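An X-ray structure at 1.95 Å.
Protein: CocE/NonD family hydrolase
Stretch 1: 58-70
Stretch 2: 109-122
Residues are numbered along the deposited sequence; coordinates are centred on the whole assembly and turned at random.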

# COMPACT_ATOMS: atom_id res chain seq x y z
N ILE A 58 15.11 19.88 10.47
CA ILE A 58 14.66 19.59 11.82
C ILE A 58 13.69 20.69 12.28
O ILE A 58 14.04 21.86 12.32
CB ILE A 58 15.84 19.62 12.83
CG1 ILE A 58 16.97 18.64 12.46
CG2 ILE A 58 15.34 19.38 14.28
CD1 ILE A 58 18.34 18.92 13.22
N PHE A 59 12.47 20.31 12.64
CA PHE A 59 11.51 21.24 13.22
C PHE A 59 11.39 20.89 14.68
O PHE A 59 11.12 19.71 15.02
CB PHE A 59 10.15 21.01 12.58
CG PHE A 59 10.09 21.36 11.10
CD1 PHE A 59 9.68 22.59 10.70
CD2 PHE A 59 10.48 20.42 10.12
CE1 PHE A 59 9.63 22.92 9.33
CE2 PHE A 59 10.42 20.70 8.78
CZ PHE A 59 9.99 21.95 8.37
N ARG A 60 11.58 21.88 15.54
CA ARG A 60 11.57 21.66 16.96
C ARG A 60 11.04 22.83 17.76
O ARG A 60 11.06 23.96 17.28
CB ARG A 60 12.95 21.23 17.44
CG ARG A 60 14.07 22.17 17.09
CD ARG A 60 15.44 21.60 17.51
NE ARG A 60 16.49 22.61 17.35
CZ ARG A 60 16.74 23.58 18.24
NH1 ARG A 60 16.06 23.67 19.36
NH2 ARG A 60 17.67 24.48 17.98
N PRO A 61 10.56 22.56 18.97
CA PRO A 61 10.08 23.63 19.80
C PRO A 61 11.17 24.66 20.09
O PRO A 61 12.36 24.33 20.22
CB PRO A 61 9.62 22.92 21.06
CG PRO A 61 9.38 21.55 20.65
CD PRO A 61 10.40 21.26 19.64
N ASN A 62 10.78 25.92 20.07
CA ASN A 62 11.67 27.00 20.42
C ASN A 62 11.80 27.10 21.93
O ASN A 62 11.34 28.08 22.55
CB ASN A 62 11.13 28.33 19.81
CG ASN A 62 12.04 29.47 20.05
OD1 ASN A 62 13.25 29.27 20.25
ND2 ASN A 62 11.49 30.69 20.07
N LYS A 63 12.45 26.10 22.52
CA LYS A 63 12.77 26.07 23.90
C LYS A 63 13.82 25.00 24.11
O LYS A 63 13.97 24.08 23.29
CB LYS A 63 11.51 25.83 24.77
CG LYS A 63 10.69 24.64 24.37
CD LYS A 63 9.49 24.40 25.29
CE LYS A 63 8.42 23.63 24.60
NZ LYS A 63 7.47 23.03 25.51
N ASP A 64 14.57 25.15 25.18
CA ASP A 64 15.47 24.11 25.68
C ASP A 64 14.64 22.88 26.05
O ASP A 64 13.44 22.99 26.38
CB ASP A 64 16.18 24.55 26.96
CG ASP A 64 17.15 25.67 26.74
OD1 ASP A 64 17.59 25.90 25.61
OD2 ASP A 64 17.51 26.29 27.75
N GLY A 65 15.29 21.72 25.99
CA GLY A 65 14.68 20.51 26.45
C GLY A 65 14.89 19.39 25.50
O GLY A 65 15.44 19.59 24.42
N LYS A 66 14.46 18.21 25.93
CA LYS A 66 14.57 16.98 25.17
C LYS A 66 13.20 16.45 24.82
O LYS A 66 12.34 16.34 25.70
CB LYS A 66 15.32 15.93 25.99
CG LYS A 66 16.81 16.23 26.10
CD LYS A 66 17.50 15.13 26.84
CE LYS A 66 19.01 15.28 26.71
NZ LYS A 66 19.39 14.87 25.35
N PHE A 67 13.00 16.08 23.55
CA PHE A 67 11.68 15.74 23.04
C PHE A 67 11.68 14.43 22.31
O PHE A 67 12.70 14.02 21.74
CB PHE A 67 11.20 16.86 22.09
CG PHE A 67 11.16 18.21 22.75
CD1 PHE A 67 10.07 18.60 23.53
CD2 PHE A 67 12.24 19.07 22.66
CE1 PHE A 67 10.04 19.82 24.17
CE2 PHE A 67 12.24 20.30 23.28
CZ PHE A 67 11.15 20.68 24.08
N PRO A 68 10.52 13.75 22.29
CA PRO A 68 10.45 12.62 21.36
C PRO A 68 10.54 13.09 19.92
O PRO A 68 10.12 14.22 19.58
CB PRO A 68 9.03 12.02 21.67
CG PRO A 68 8.25 13.20 22.11
CD PRO A 68 9.22 14.04 22.93
N VAL A 69 11.06 12.22 19.06
CA VAL A 69 11.33 12.56 17.69
C VAL A 69 10.49 11.73 16.69
O VAL A 69 10.47 10.50 16.78
CB VAL A 69 12.77 12.34 17.33
CG1 VAL A 69 12.99 12.68 15.83
CG2 VAL A 69 13.69 13.11 18.30
N VAL A 70 9.78 12.44 15.83
CA VAL A 70 9.02 11.87 14.73
C VAL A 70 9.86 12.05 13.48
O VAL A 70 10.35 13.15 13.21
CB VAL A 70 7.66 12.57 14.54
CG1 VAL A 70 6.91 11.97 13.30
CG2 VAL A 70 6.78 12.48 15.85
N ASP A 109 3.27 16.31 9.61
CA ASP A 109 3.18 17.77 9.49
C ASP A 109 3.75 18.37 10.76
O ASP A 109 3.24 18.11 11.87
CB ASP A 109 1.68 18.16 9.39
CG ASP A 109 1.46 19.63 9.18
OD1 ASP A 109 2.39 20.47 9.35
OD2 ASP A 109 0.31 19.95 8.81
N PRO A 110 4.81 19.13 10.66
CA PRO A 110 5.30 19.75 11.89
C PRO A 110 4.31 20.70 12.59
O PRO A 110 4.45 20.92 13.79
CB PRO A 110 6.56 20.47 11.45
CG PRO A 110 6.51 20.53 10.03
CD PRO A 110 5.70 19.42 9.51
N GLY A 111 3.34 21.24 11.86
CA GLY A 111 2.32 22.08 12.44
C GLY A 111 1.36 21.29 13.36
O GLY A 111 0.62 21.89 14.16
N PHE A 112 1.39 19.96 13.23
CA PHE A 112 0.59 19.10 14.18
C PHE A 112 1.49 18.59 15.28
O PHE A 112 1.16 18.65 16.46
CB PHE A 112 -0.10 17.91 13.44
CG PHE A 112 -0.75 16.91 14.39
CD1 PHE A 112 -1.87 17.26 15.10
CD2 PHE A 112 -0.19 15.68 14.64
CE1 PHE A 112 -2.47 16.40 15.99
CE2 PHE A 112 -0.78 14.81 15.55
CZ PHE A 112 -1.92 15.16 16.23
N TRP A 113 2.66 18.07 14.92
CA TRP A 113 3.47 17.38 15.91
C TRP A 113 4.23 18.31 16.82
O TRP A 113 4.26 18.10 18.03
CB TRP A 113 4.41 16.38 15.26
CG TRP A 113 3.66 15.23 14.65
CD1 TRP A 113 3.31 15.10 13.36
CD2 TRP A 113 3.11 14.11 15.33
NE1 TRP A 113 2.62 13.95 13.16
CE2 TRP A 113 2.47 13.32 14.37
CE3 TRP A 113 3.13 13.67 16.66
CZ2 TRP A 113 1.86 12.13 14.68
CZ3 TRP A 113 2.52 12.51 16.97
CH2 TRP A 113 1.88 11.74 16.00
N VAL A 114 4.84 19.34 16.27
CA VAL A 114 5.68 20.21 17.07
C VAL A 114 4.92 20.97 18.17
O VAL A 114 5.43 21.07 19.27
CB VAL A 114 6.62 21.10 16.23
CG1 VAL A 114 7.47 21.97 17.14
CG2 VAL A 114 7.55 20.21 15.41
N PRO A 115 3.71 21.45 17.93
CA PRO A 115 2.97 22.09 19.02
C PRO A 115 2.60 21.12 20.12
O PRO A 115 2.34 21.52 21.24
CB PRO A 115 1.73 22.62 18.35
CG PRO A 115 2.18 22.88 16.97
CD PRO A 115 3.08 21.73 16.63
N ASN A 116 2.60 19.84 19.81
CA ASN A 116 2.37 18.79 20.84
C ASN A 116 3.70 18.34 21.51
O ASN A 116 3.76 17.28 22.16
CB ASN A 116 1.64 17.61 20.21
CG ASN A 116 0.18 17.87 19.98
OD1 ASN A 116 -0.33 17.92 18.83
ND2 ASN A 116 -0.50 18.06 21.04
N ASP A 117 4.75 19.16 21.38
CA ASP A 117 6.06 18.92 22.00
C ASP A 117 6.70 17.64 21.53
O ASP A 117 7.23 16.85 22.34
CB ASP A 117 5.98 18.92 23.55
CG ASP A 117 5.40 20.25 24.08
OD1 ASP A 117 6.06 21.25 23.80
OD2 ASP A 117 4.31 20.28 24.74
N TYR A 118 6.72 17.49 20.22
CA TYR A 118 7.53 16.52 19.50
C TYR A 118 8.53 17.30 18.62
O TYR A 118 8.30 18.47 18.26
CB TYR A 118 6.73 15.64 18.56
CG TYR A 118 5.93 14.58 19.19
CD1 TYR A 118 6.40 13.26 19.25
CD2 TYR A 118 4.68 14.87 19.77
CE1 TYR A 118 5.66 12.28 19.86
CE2 TYR A 118 3.92 13.86 20.39
CZ TYR A 118 4.44 12.58 20.46
OH TYR A 118 3.71 11.61 21.03
N VAL A 119 9.62 16.67 18.29
CA VAL A 119 10.50 17.14 17.24
C VAL A 119 10.11 16.39 15.94
O VAL A 119 9.71 15.24 16.00
CB VAL A 119 12.00 16.93 17.60
CG1 VAL A 119 12.93 17.05 16.35
CG2 VAL A 119 12.43 17.91 18.71
N VAL A 120 10.14 17.06 14.78
CA VAL A 120 9.99 16.41 13.48
C VAL A 120 11.28 16.52 12.66
O VAL A 120 11.80 17.63 12.45
CB VAL A 120 8.75 16.91 12.68
CG1 VAL A 120 8.71 16.25 11.28
CG2 VAL A 120 7.39 16.64 13.45
N VAL A 121 11.80 15.37 12.20
CA VAL A 121 13.02 15.38 11.35
C VAL A 121 12.60 14.87 10.01
O VAL A 121 11.94 13.83 9.91
CB VAL A 121 14.17 14.49 11.89
CG1 VAL A 121 15.33 14.48 10.89
CG2 VAL A 121 14.61 14.91 13.33
N LYS A 122 12.96 15.61 8.97
CA LYS A 122 12.61 15.24 7.58
C LYS A 122 13.89 14.91 6.87
O LYS A 122 14.78 15.75 6.79
CB LYS A 122 11.88 16.39 6.86
CG LYS A 122 11.48 16.06 5.44
CD LYS A 122 10.22 15.13 5.42
CE LYS A 122 10.28 14.24 4.19
NZ LYS A 122 9.29 13.20 4.11

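A central strand in a mixed β-sheet must satisfy two neighbours at once, and the segment from Asp109 to Lys122 illustrates how one strand pairs with both while the short helix before it packs against a face of the sheet. The segment opens with a cap: the carboxylate of Asp109 accepts from the backbone of Gly111 (OD1 to N, 2.8 Å), occupying an amide that the first turn of the helix leaves free. Pro110, next in line, sets its CB–CG edge over one face of the Phe59 ring, its CG 3.7 Å from the ring centroid and almost on the ring normal, a CH-π contact that brings the start of the helix against one face of the sheet. Trp113 offers a ring face to Val70, whose CG2 approaches CE3 of the indole at 3.9 Å. Val114 then fills the space beside the outgoing end of the first strand, with its CG2 3.9 Å from Phe59 CB and its CG1 3.9 Å from Pro61 CD.

At Asp117 the backbone adopts positive phi and psi, and the contact becomes polar. Lys63 NZ meets Asp117 OD1 at 2.8 Å in a salt bridge, tying the loop between the two strands of stretch 1 to the turn that precedes the central strand. The carbonyl of the same aspartate sits at the edge of the Phe67 ring, its O 3.5 Å from CD1. Tyr118 directs its CA-to-CB bond away overall, yet its ring receives Pro68 over one face, CG to CD1 being 3.4 Å. Its own carbonyl oxygen is buried without a partner, a small cost of this junction.

From Val119 onward the strand is held on both sides. Towards Pro68 and Val70 the pairing is parallel: Val119 N donates to Pro68 O, Val70 N to Val119 O, and Val121 N to Val70 O, each at 2.8 Å and nearly straight. Towards Phe59 it is antiparallel, and Val120 supplies both halves of the pair, its O accepting from Phe59 N and its N donating to Phe59 O, again at 2.8 Å each. Successive residues thus turn their amides to alternate neighbours, the arrangement that lets one strand bridge two.

Side chains alternate as well. Val119 and Val121 share a face with Ile58 and Val69; Val119 CG1 lies 3.9 Å from Ile58 CG2, and Val121 CG2 lies 3.7 Å from Val69 CG1. Val120 joins Phe59 and Val70 on the opposite face, the one covered by Pro110, Trp113 and Val114. Lys122 closes the segment, its side chain leading away from the contact.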